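PDB 6RMN: DNA mismatch repair protein MLH3 from Saccharomyces cerevisiae S288C, which takes part in DNA mismatch repair as a component of the MutLbeta heterodimer, correcting insertion-deletion loops left by replication, DNA damage or meiotic recombination. Local coordinates for residues 7-10 / 11-15; 44-48 / 49-53; 83-87 / 88-92; 97-100 / 101-105. One frame throughout, in Å; residues are numbered along the deposited sequence.

Contact 1 (7-10 / 11-15)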
loop_
_atom_site.group_PDB
_atom_site.type_symbol
_atom_site.label_atom_id
_atom_site.label_comp_id
_atom_site.label_asym_id
_atom_site.label_seq_id
_atom_site.Cartn_x
_atom_site.Cartn_y
_atom_site.Cartn_z
ATOM N N PHE B 7 -0.890 22.789 13.142
ATOM C CA PHE B 7 0.505 22.382 12.931
ATOM C C PHE B 7 0.806 20.922 13.295
ATOM O O PHE B 7 1.562 20.270 12.570
ATOM C CB PHE B 7 1.484 23.335 13.644
ATOM C CG PHE B 7 1.533 24.713 13.025
ATOM C CD1 PHE B 7 2.280 24.951 11.874
ATOM C CD2 PHE B 7 0.813 25.766 13.576
ATOM C CE1 PHE B 7 2.299 26.217 11.284
ATOM C CE2 PHE B 7 0.839 27.034 12.989
ATOM C CZ PHE B 7 1.582 27.251 11.848
ATOM N N SER B 8 0.228 20.419 14.406
ATOM C CA SER B 8 0.433 19.045 14.887
ATOM C C SER B 8 -0.216 17.970 14.004
ATOM O O SER B 8 0.334 16.869 13.888
ATOM C CB SER B 8 -0.049 18.903 16.327
ATOM O OG SER B 8 -1.438 19.167 16.442
ATOM N N ILE B 9 -1.383 18.292 13.394
ATOM C CA ILE B 9 -2.191 17.408 12.539
ATOM C C ILE B 9 -1.404 16.896 11.312
ATOM O O ILE B 9 -1.516 15.710 10.994
ATOM C CB ILE B 9 -3.556 18.080 12.162
ATOM C CG1 ILE B 9 -4.436 18.282 13.432
ATOM C CG2 ILE B 9 -4.325 17.285 11.084
ATOM C CD1 ILE B 9 -5.616 19.303 13.316
ATOM N N SER B 10 -0.596 17.766 10.655
ATOM C CA SER B 10 0.202 17.414 9.464
ATOM C C SER B 10 1.165 16.227 9.673
ATOM O O SER B 10 1.249 15.358 8.798
ATOM C CB SER B 10 0.948 18.631 8.916
ATOM O OG SER B 10 1.809 19.230 9.871
ATOM N N ARG B 11 1.853 16.178 10.845
ATOM C CA ARG B 11 2.803 15.112 11.205
ATOM C C ARG B 11 2.109 13.761 11.481
ATOM O O ARG B 11 2.555 12.734 10.954
ATOM C CB ARG B 11 3.722 15.539 12.379
ATOM C CG ARG B 11 4.925 14.605 12.594
ATOM C CD ARG B 11 6.039 15.231 13.417
ATOM N NE ARG B 11 7.081 14.259 13.769
ATOM C CZ ARG B 11 8.191 14.044 13.065
ATOM N NH1 ARG B 11 9.075 13.142 13.471
ATOM N NH2 ARG B 11 8.424 14.726 11.949
ATOM N N SER B 12 1.021 13.773 12.291
ATOM C CA SER B 12 0.240 12.586 12.672
ATOM C C SER B 12 -0.466 11.871 11.486
ATOM O O SER B 12 -0.702 10.661 11.582
ATOM C CB SER B 12 -0.754 12.917 13.786
ATOM O OG SER B 12 -1.529 14.073 13.510
ATOM N N VAL B 13 -0.769 12.607 10.374
ATOM C CA VAL B 13 -1.409 12.087 9.150
ATOM C C VAL B 13 -0.602 10.900 8.580
ATOM O O VAL B 13 -1.060 9.767 8.715
ATOM C CB VAL B 13 -1.706 13.208 8.102
ATOM C CG1 VAL B 13 -1.964 12.641 6.701
ATOM C CG2 VAL B 13 -2.882 14.072 8.544
ATOM N N LEU B 14 0.618 11.156 8.040
ATOM C CA LEU B 14 1.537 10.167 7.466
ATOM C C LEU B 14 1.908 9.037 8.422
ATOM O O LEU B 14 2.175 7.922 7.959
ATOM C CB LEU B 14 2.830 10.838 6.980
ATOM C CG LEU B 14 3.153 10.808 5.482
ATOM C CD1 LEU B 14 4.607 11.135 5.252
ATOM C CD2 LEU B 14 2.856 9.457 4.853
ATOM N N ALA B 15 1.950 9.322 9.741
ATOM C CA ALA B 15 2.280 8.356 10.793
ATOM C C ALA B 15 1.271 7.201 10.858
ATOM O O ALA B 15 1.659 6.076 11.183
ATOM C CB ALA B 15 2.359 9.055 12.141
#
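The flat carbonyl group of I9 is approached from two directions by residues one turn further along the same helix. Above its plane stands the hydroxyl of S12, whose OG donates to I9 O at 3.0 Å from a position 38° out of that plane, away from either lone pair. At the oxygen end, V13 N lies almost in line with the C=O bond, 3.3 Å from I9 O, though its N-H is bent away from the oxygen (140°). The same oxygen thus serves two donors, a worked example of how a serine can add a side-chain bond to a helical carbonyl already in use. With chi1 at 50°, S12 OG sits between its own backbone N and carbonyl carbon, where it can reach the carbonyl of I9. V13 CG2 also lies 3.2 Å from I9 O and 4.3 Å from I9 CG2, giving a modest apolar touch between the two branched residues.

One residue on, the hydroxyl of S10 reaches back to the first turn, S10 OG donating to F7 O at 2.9 Å, tilted from the carbonyl plane. Replacing S10 with an alanine would probably leave F7 O without this hydroxyl mate and the early turn less firmly tied.

This is a largely exposed part of helix 5-15, which leads into strand 18-23, the outermost strand, within this chain, of an antiparallel sheet. Here S10 rests on F223 and the buried L14 on S217 and P222, so the helix leans on the loop segments that follow helix 206-216.

Contact 2 (44-48 / 49-53). With ZN (zinc ion), chain C; ZN (zinc ion), chain D.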
loop_
_atom_site.group_PDB
_atom_site.type_symbol
_atom_site.label_atom_id
_atom_site.label_comp_id
_atom_site.label_asym_id
_atom_site.label_seq_id
_atom_site.Cartn_x
_atom_site.Cartn_y
_atom_site.Cartn_z
ATOM N N VAL B 44 -3.522 7.187 -0.749
ATOM C CA VAL B 44 -2.562 8.176 -1.246
ATOM C C VAL B 44 -1.495 7.502 -2.137
ATOM O O VAL B 44 -1.008 6.411 -1.811
ATOM C CB VAL B 44 -1.924 8.970 -0.055
ATOM C CG1 VAL B 44 -0.717 9.810 -0.483
ATOM C CG2 VAL B 44 -2.953 9.838 0.667
ATOM N N LEU B 45 -1.138 8.178 -3.263
ATOM C CA LEU B 45 -0.069 7.785 -4.188
ATOM C C LEU B 45 1.135 8.743 -3.987
ATOM O O LEU B 45 1.014 9.963 -4.176
ATOM C CB LEU B 45 -0.537 7.805 -5.654
ATOM C CG LEU B 45 -1.452 6.666 -6.113
ATOM C CD1 LEU B 45 -2.014 6.954 -7.497
ATOM C CD2 LEU B 45 -0.718 5.339 -6.141
ATOM N N VAL B 46 2.276 8.182 -3.550
ATOM C CA VAL B 46 3.506 8.923 -3.301
ATOM C C VAL B 46 4.432 8.776 -4.517
ATOM O O VAL B 46 4.668 7.647 -4.966
ATOM C CB VAL B 46 4.191 8.440 -1.984
ATOM C CG1 VAL B 46 5.468 9.226 -1.697
ATOM C CG2 VAL B 46 3.237 8.513 -0.792
ATOM N N ASP B 47 4.969 9.910 -5.040
ATOM C CA ASP B 47 5.957 9.913 -6.122
ATOM C C ASP B 47 7.242 9.279 -5.511
ATOM O O ASP B 47 7.755 9.793 -4.509
ATOM C CB ASP B 47 6.205 11.365 -6.567
ATOM C CG ASP B 47 7.231 11.599 -7.676
ATOM O OD1 ASP B 47 8.201 10.812 -7.776
ATOM O OD2 ASP B 47 7.096 12.601 -8.408
ATOM N N GLN B 48 7.722 8.145 -6.063
ATOM C CA GLN B 48 8.906 7.467 -5.496
ATOM C C GLN B 48 10.205 8.280 -5.617
ATOM O O GLN B 48 11.099 8.130 -4.784
ATOM C CB GLN B 48 9.093 6.052 -6.063
ATOM C CG GLN B 48 9.591 6.006 -7.512
ATOM C CD GLN B 48 9.388 4.675 -8.159
ATOM O OE1 GLN B 48 8.420 3.965 -7.889
ATOM N NE2 GLN B 48 10.296 4.314 -9.035
ATOM N N HIS B 49 10.304 9.128 -6.647
ATOM C CA HIS B 49 11.473 9.964 -6.859
ATOM C C HIS B 49 11.488 11.126 -5.851
ATOM O O HIS B 49 12.496 11.317 -5.169
ATOM C CB HIS B 49 11.542 10.459 -8.313
ATOM C CG HIS B 49 12.642 11.441 -8.537
ATOM N ND1 HIS B 49 13.962 11.045 -8.571
ATOM C CD2 HIS B 49 12.586 12.782 -8.647
ATOM C CE1 HIS B 49 14.664 12.146 -8.736
ATOM N NE2 HIS B 49 13.879 13.215 -8.797
ATOM N N ALA B 50 10.360 11.859 -5.737
ATOM C CA ALA B 50 10.168 12.985 -4.816
ATOM C C ALA B 50 10.395 12.564 -3.367
ATOM O O ALA B 50 11.033 13.289 -2.611
ATOM C CB ALA B 50 8.766 13.563 -4.979
ATOM N N CYS B 51 9.893 11.375 -3.003
ATOM C CA CYS B 51 10.032 10.745 -1.693
ATOM C C CYS B 51 11.515 10.556 -1.342
ATOM O O CYS B 51 11.959 11.011 -0.294
ATOM C CB CYS B 51 9.287 9.411 -1.681
ATOM S SG CYS B 51 9.444 8.495 -0.132
ATOM N N ASP B 52 12.269 9.886 -2.227
ATOM C CA ASP B 52 13.689 9.599 -2.070
ATOM C C ASP B 52 14.534 10.885 -2.052
ATOM O O ASP B 52 15.386 11.044 -1.168
ATOM C CB ASP B 52 14.165 8.626 -3.171
ATOM C CG ASP B 52 15.462 7.903 -2.841
ATOM O OD1 ASP B 52 15.802 7.793 -1.623
ATOM O OD2 ASP B 52 16.129 7.429 -3.784
ATOM N N GLU B 53 14.258 11.810 -2.999
ATOM C CA GLU B 53 14.915 13.118 -3.119
ATOM C C GLU B 53 14.739 13.946 -1.836
ATOM O O GLU B 53 15.706 14.564 -1.391
ATOM C CB GLU B 53 14.363 13.872 -4.335
ATOM C CG GLU B 53 14.995 15.219 -4.622
ATOM C CD GLU B 53 14.344 15.862 -5.824
ATOM O OE1 GLU B 53 14.570 15.375 -6.956
ATOM O OE2 GLU B 53 13.556 16.813 -5.630
HETATM ZN ZN ZN C . 14.327 15.296 -8.910
HETATM ZN ZN ZN D . 12.243 17.916 -7.207
#
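This is a local strand-to-helix junction with a side-chain N-cap, buried where strand 43-47 of the antiparallel sheet turns into helix 48-69. D47 occupies the cap. Its OD1 takes two backbone N-H groups of the first turn: H49 N, at 2.9 Å, comes nearly along the C-O axis of OD1, while A50 N reaches the same OD1 at 3.1 Å from above the carboxylate plane in an almost straight bond (169°). CG of D47 lies anti to the backbone N (chi1 179°), which brings the carboxylate to the first N-H groups of the helix. The main chain adds C51 N to D47 O at 3.1 Å, and V46 CG1 packs on C51 CB at 3.8 Å.

The capped turn presents its metal ligands one turn apart. H49 NE2 binds the first zinc at 2.1 Å, and the other ring nitrogen, ND1, donates to V198 O, fixing the rotation of the imidazole. The carboxylate of E53 bridges the two ions: OE1 sits 2.0 Å from the first zinc and OE2, which A226 N also meets, 2.3 Å from the second. C194 and a residue of the second protein chain also bind the first ion; C225 and H227 are among the further ligands of the second.

The run D47, Q48, H49, A50 through E53 matches the DQHA(X)2E metal-binding motif of the MutL-family endonuclease domain, to which this C-terminal part of the protein corresponds.

Contact 3 (83-87 / 88-92)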
loop_
_atom_site.group_PDB
_atom_site.type_symbol
_atom_site.label_atom_id
_atom_site.label_comp_id
_atom_site.label_asym_id
_atom_site.label_seq_id
_atom_site.Cartn_x
_atom_site.Cartn_y
_atom_site.Cartn_z
ATOM N N ILE B 83 39.489 38.779 -7.795
ATOM C CA ILE B 83 38.344 39.301 -8.528
ATOM C C ILE B 83 38.276 40.823 -8.432
ATOM O O ILE B 83 38.350 41.382 -7.336
ATOM C CB ILE B 83 37.034 38.575 -8.066
ATOM C CG1 ILE B 83 37.060 37.073 -8.461
ATOM C CG2 ILE B 83 35.765 39.267 -8.597
ATOM C CD1 ILE B 83 36.015 36.202 -7.792
ATOM N N GLU B 84 38.132 41.489 -9.589
ATOM C CA GLU B 84 37.994 42.944 -9.665
ATOM C C GLU B 84 36.570 43.301 -9.244
ATOM O O GLU B 84 35.609 42.687 -9.721
ATOM C CB GLU B 84 38.284 43.449 -11.087
ATOM C CG GLU B 84 39.751 43.754 -11.353
ATOM C CD GLU B 84 40.105 44.022 -12.804
ATOM O OE1 GLU B 84 39.398 44.824 -13.456
ATOM O OE2 GLU B 84 41.101 43.438 -13.290
ATOM N N VAL B 85 36.444 44.257 -8.314
ATOM C CA VAL B 85 35.163 44.719 -7.766
ATOM C C VAL B 85 35.065 46.254 -7.713
ATOM O O VAL B 85 36.087 46.929 -7.573
ATOM C CB VAL B 85 34.842 44.082 -6.377
ATOM C CG1 VAL B 85 34.467 42.606 -6.503
ATOM C CG2 VAL B 85 35.980 44.277 -5.374
ATOM N N ASP B 86 33.824 46.792 -7.779
ATOM C CA ASP B 86 33.504 48.228 -7.647
ATOM C C ASP B 86 33.757 48.668 -6.198
ATOM O O ASP B 86 33.848 47.813 -5.309
ATOM C CB ASP B 86 32.008 48.479 -7.954
ATOM C CG ASP B 86 31.600 48.404 -9.410
ATOM O OD1 ASP B 86 32.381 48.872 -10.276
ATOM O OD2 ASP B 86 30.485 47.910 -9.686
ATOM N N ARG B 87 33.807 49.994 -5.949
ATOM C CA ARG B 87 33.990 50.546 -4.601
ATOM C C ARG B 87 32.847 50.106 -3.668
ATOM O O ARG B 87 33.114 49.643 -2.556
ATOM C CB ARG B 87 34.146 52.076 -4.643
ATOM C CG ARG B 87 35.546 52.514 -5.076
ATOM C CD ARG B 87 35.699 54.025 -5.208
ATOM N NE ARG B 87 35.208 54.537 -6.493
ATOM C CZ ARG B 87 35.926 54.596 -7.614
ATOM N NH1 ARG B 87 37.181 54.159 -7.634
ATOM N NH2 ARG B 87 35.389 55.079 -8.727
ATOM N N THR B 88 31.593 50.166 -4.158
ATOM C CA THR B 88 30.406 49.738 -3.414
ATOM C C THR B 88 30.425 48.217 -3.174
ATOM O O THR B 88 30.029 47.765 -2.098
ATOM C CB THR B 88 29.120 50.169 -4.137
ATOM O OG1 THR B 88 29.074 49.551 -5.424
ATOM C CG2 THR B 88 28.989 51.683 -4.265
ATOM N N GLU B 89 30.894 47.435 -4.174
ATOM C CA GLU B 89 30.997 45.978 -4.073
ATOM C C GLU B 89 32.036 45.609 -3.025
ATOM O O GLU B 89 31.785 44.724 -2.206
ATOM C CB GLU B 89 31.354 45.348 -5.427
ATOM C CG GLU B 89 30.257 45.480 -6.467
ATOM C CD GLU B 89 30.559 44.903 -7.836
ATOM O OE1 GLU B 89 31.753 44.755 -8.183
ATOM O OE2 GLU B 89 29.589 44.612 -8.571
ATOM N N ALA B 90 33.185 46.315 -3.038
ATOM C CA ALA B 90 34.298 46.135 -2.106
ATOM C C ALA B 90 33.868 46.442 -0.670
ATOM O O ALA B 90 34.252 45.707 0.236
ATOM C CB ALA B 90 35.470 47.022 -2.510
ATOM N N ASP B 91 33.054 47.507 -0.473
ATOM C CA ASP B 91 32.515 47.902 0.832
ATOM C C ASP B 91 31.526 46.844 1.337
ATOM O O ASP B 91 31.576 46.475 2.512
ATOM C CB ASP B 91 31.859 49.297 0.756
ATOM C CG ASP B 91 32.813 50.469 0.501
ATOM O OD1 ASP B 91 34.028 50.223 0.265
ATOM O OD2 ASP B 91 32.345 51.634 0.527
ATOM N N LEU B 92 30.671 46.320 0.429
ATOM C CA LEU B 92 29.697 45.258 0.690
ATOM C C LEU B 92 30.404 43.968 1.151
ATOM O O LEU B 92 29.971 43.367 2.134
ATOM C CB LEU B 92 28.846 45.015 -0.571
ATOM C CG LEU B 92 27.618 44.108 -0.487
ATOM C CD1 LEU B 92 26.626 44.582 0.567
ATOM C CD2 LEU B 92 26.919 44.052 -1.826
#
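Half of a capping box starts helix 87-101: the glutamate at its third position, E89, turns back and accepts from the backbone of the N-cap residue D86. D86 N donates to E89 OE1 at 2.9 Å in a nearly straight bond (172°) that arrives from above the carboxylate plane. The reciprocal side-chain bond of a full box is not made. E89 CG lies anti to its own carbonyl carbon (chi1 -67°), and the extended chain beyond it brings the carboxylate across V85, whose CB is 3.6 Å from E89 OE1.

The two acidic groups come close without bonding: D86 OD2 and E89 OE2 are 3.6 Å apart, their planes turned 37° from each other. This proximity probably raises the cost of both being charged, partly offset, perhaps, by K140, whose NZ makes a long, weak ion pair with E89 OE1. An alanine in place of E89 would probably deprive D86 N of its acceptor and let the entry to the helix swing more freely. A90 N continues the helix by bonding to D86 O at 2.8 Å, and the buried V85 meets A90, CG2 to CB at 4.0 Å.

The junction joins strand 82-85, paired antiparallel with strand 117-124, to the helix. A90 touches S117 of that partner strand, and helix 136-151 packs against E89 through L144 and against L92 through A147 and H148.

Contact 4 (97-100 / 101-105)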
loop_
_atom_site.group_PDB
_atom_site.type_symbol
_atom_site.label_atom_id
_atom_site.label_comp_id
_atom_site.label_asym_id
_atom_site.label_seq_id
_atom_site.Cartn_x
_atom_site.Cartn_y
_atom_site.Cartn_z
ATOM N N GLN B 97 32.474 40.117 5.391
ATOM C CA GLN B 97 33.621 39.189 5.446
ATOM C C GLN B 97 33.451 38.083 6.509
ATOM O O GLN B 97 33.669 36.910 6.219
ATOM C CB GLN B 97 34.933 39.967 5.655
ATOM C CG GLN B 97 36.184 39.119 5.459
ATOM C CD GLN B 97 37.412 39.807 5.971
ATOM O OE1 GLN B 97 37.929 40.737 5.352
ATOM N NE2 GLN B 97 37.910 39.360 7.113
ATOM N N SER B 98 33.030 38.478 7.721
ATOM C CA SER B 98 32.764 37.639 8.899
ATOM C C SER B 98 31.671 36.605 8.609
ATOM O O SER B 98 31.786 35.441 9.017
ATOM C CB SER B 98 32.337 38.522 10.069
ATOM O OG SER B 98 31.235 39.343 9.709
ATOM N N GLU B 99 30.621 37.034 7.889
ATOM C CA GLU B 99 29.501 36.185 7.491
ATOM C C GLU B 99 29.931 35.092 6.491
ATOM O O GLU B 99 29.599 33.918 6.697
ATOM C CB GLU B 99 28.346 37.049 6.957
ATOM C CG GLU B 99 26.973 36.412 7.082
ATOM C CD GLU B 99 26.667 35.711 8.391
ATOM O OE1 GLU B 99 26.904 36.314 9.463
ATOM O OE2 GLU B 99 26.184 34.556 8.343
ATOM N N PHE B 100 30.728 35.463 5.460
ATOM C CA PHE B 100 31.224 34.509 4.453
ATOM C C PHE B 100 32.182 33.462 5.022
ATOM O O PHE B 100 32.217 32.355 4.495
ATOM C CB PHE B 100 31.844 35.228 3.250
ATOM C CG PHE B 100 30.836 35.749 2.250
ATOM C CD1 PHE B 100 30.293 34.909 1.283
ATOM C CD2 PHE B 100 30.431 37.081 2.275
ATOM C CE1 PHE B 100 29.363 35.395 0.353
ATOM C CE2 PHE B 100 29.501 37.562 1.351
ATOM C CZ PHE B 100 28.972 36.718 0.397
ATOM N N LYS B 101 32.946 33.798 6.100
ATOM C CA LYS B 101 33.885 32.877 6.774
ATOM C C LYS B 101 33.157 31.657 7.359
ATOM O O LYS B 101 33.719 30.565 7.359
ATOM C CB LYS B 101 34.697 33.585 7.889
ATOM C CG LYS B 101 35.663 34.680 7.422
ATOM C CD LYS B 101 37.055 34.155 7.030
ATOM C CE LYS B 101 37.953 35.251 6.499
ATOM N NZ LYS B 101 39.176 34.699 5.861
ATOM N N LYS B 102 31.912 31.835 7.831
ATOM C CA LYS B 102 31.076 30.763 8.405
ATOM C C LYS B 102 30.728 29.671 7.379
ATOM O O LYS B 102 30.442 28.535 7.765
ATOM C CB LYS B 102 29.776 31.346 8.988
ATOM C CG LYS B 102 29.990 32.378 10.086
ATOM C CD LYS B 102 28.692 33.082 10.420
ATOM C CE LYS B 102 28.927 34.213 11.377
ATOM N NZ LYS B 102 27.664 34.887 11.754
ATOM N N TRP B 103 30.734 30.026 6.082
ATOM C CA TRP B 103 30.438 29.120 4.976
ATOM C C TRP B 103 31.700 28.643 4.245
ATOM O O TRP B 103 31.593 28.092 3.157
ATOM C CB TRP B 103 29.451 29.780 3.998
ATOM C CG TRP B 103 28.146 30.144 4.637
ATOM C CD1 TRP B 103 27.738 31.391 5.022
ATOM C CD2 TRP B 103 27.109 29.236 5.044
ATOM N NE1 TRP B 103 26.490 31.320 5.603
ATOM C CE2 TRP B 103 26.087 30.006 5.641
ATOM C CE3 TRP B 103 26.942 27.842 4.951
ATOM C CZ2 TRP B 103 24.899 29.435 6.111
ATOM C CZ3 TRP B 103 25.774 27.276 5.439
ATOM C CH2 TRP B 103 24.784 28.065 6.042
ATOM N N GLY B 104 32.870 28.842 4.853
ATOM C CA GLY B 104 34.149 28.424 4.292
ATOM C C GLY B 104 34.705 29.332 3.212
ATOM O O GLY B 104 35.719 28.997 2.592
ATOM N N ILE B 105 34.058 30.488 2.980
ATOM C CA ILE B 105 34.479 31.461 1.972
ATOM C C ILE B 105 35.350 32.505 2.674
ATOM O O ILE B 105 34.832 33.354 3.401
ATOM C CB ILE B 105 33.253 32.063 1.203
ATOM C CG1 ILE B 105 32.390 30.951 0.549
ATOM C CG2 ILE B 105 33.685 33.132 0.172
ATOM C CD1 ILE B 105 30.929 31.204 0.558
HETATM O O HOH W 1 35.558 35.903 4.275
HETATM O O HOH W 2 25.285 33.826 5.914
#
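E99 and K102, three residues apart, form a salt bridge: K102 NZ donates to E99 OE1 at 2.8 Å, entering on the syn side of the carboxylate, 27° out of its plane. E99 is bent at its second torsion, which brings the carboxylate across the extended lysine chain; K102 NZ also donates to M158 O, and E99 OE2 accepts from M158 N. A water bonded to E99 OE2 is also held by W103 NE1, 2.8 Å from the water oxygen, which lies in the plane of the indole at its edge.

Backbone bonds form a Schellman motif that ends helix 87-101. I105 N donates to F100 O at 3.0 Å and G104 N to K101 O at 3.2 Å, with G104 as the C-prime residue at positive phi (79°). F100 O also receives W103 N at 3.2 Å, the two donors arriving from opposite faces of the carbonyl plane. Another water donates to both Q97 O and I105 O, bridging the last turn and the residue after the glycine.

Apolar contact comes from I105, whose CD1 lies in the plane of the F100 ring at its edge, 3.8 Å from F100 CD1. The ring of F100 also meets H146 edge-to-face, and L143 of helix 136-151 touches both F100 and I105. W103 packs on L65 and V68 of helix 48-69.

How the contacts relate
From the N terminus the four contacts follow one another in series. Each is local and closes only a turn of continuous chain, so none nests within or crosses another. Contact 1 lies on the opening helix, which rests on the loops after helix 206-216, and contact 2 at the junction of strand 43-47 and helix 48-69, their centres about 17 Å apart without touching. The other two lie beyond the chain's centre and share helix 87-101: contact 3 is its start after strand 82-85, contact 4 its end before strand 106-110, again with centres about 17 Å apart. The long helix that contact 2 begins links the groups.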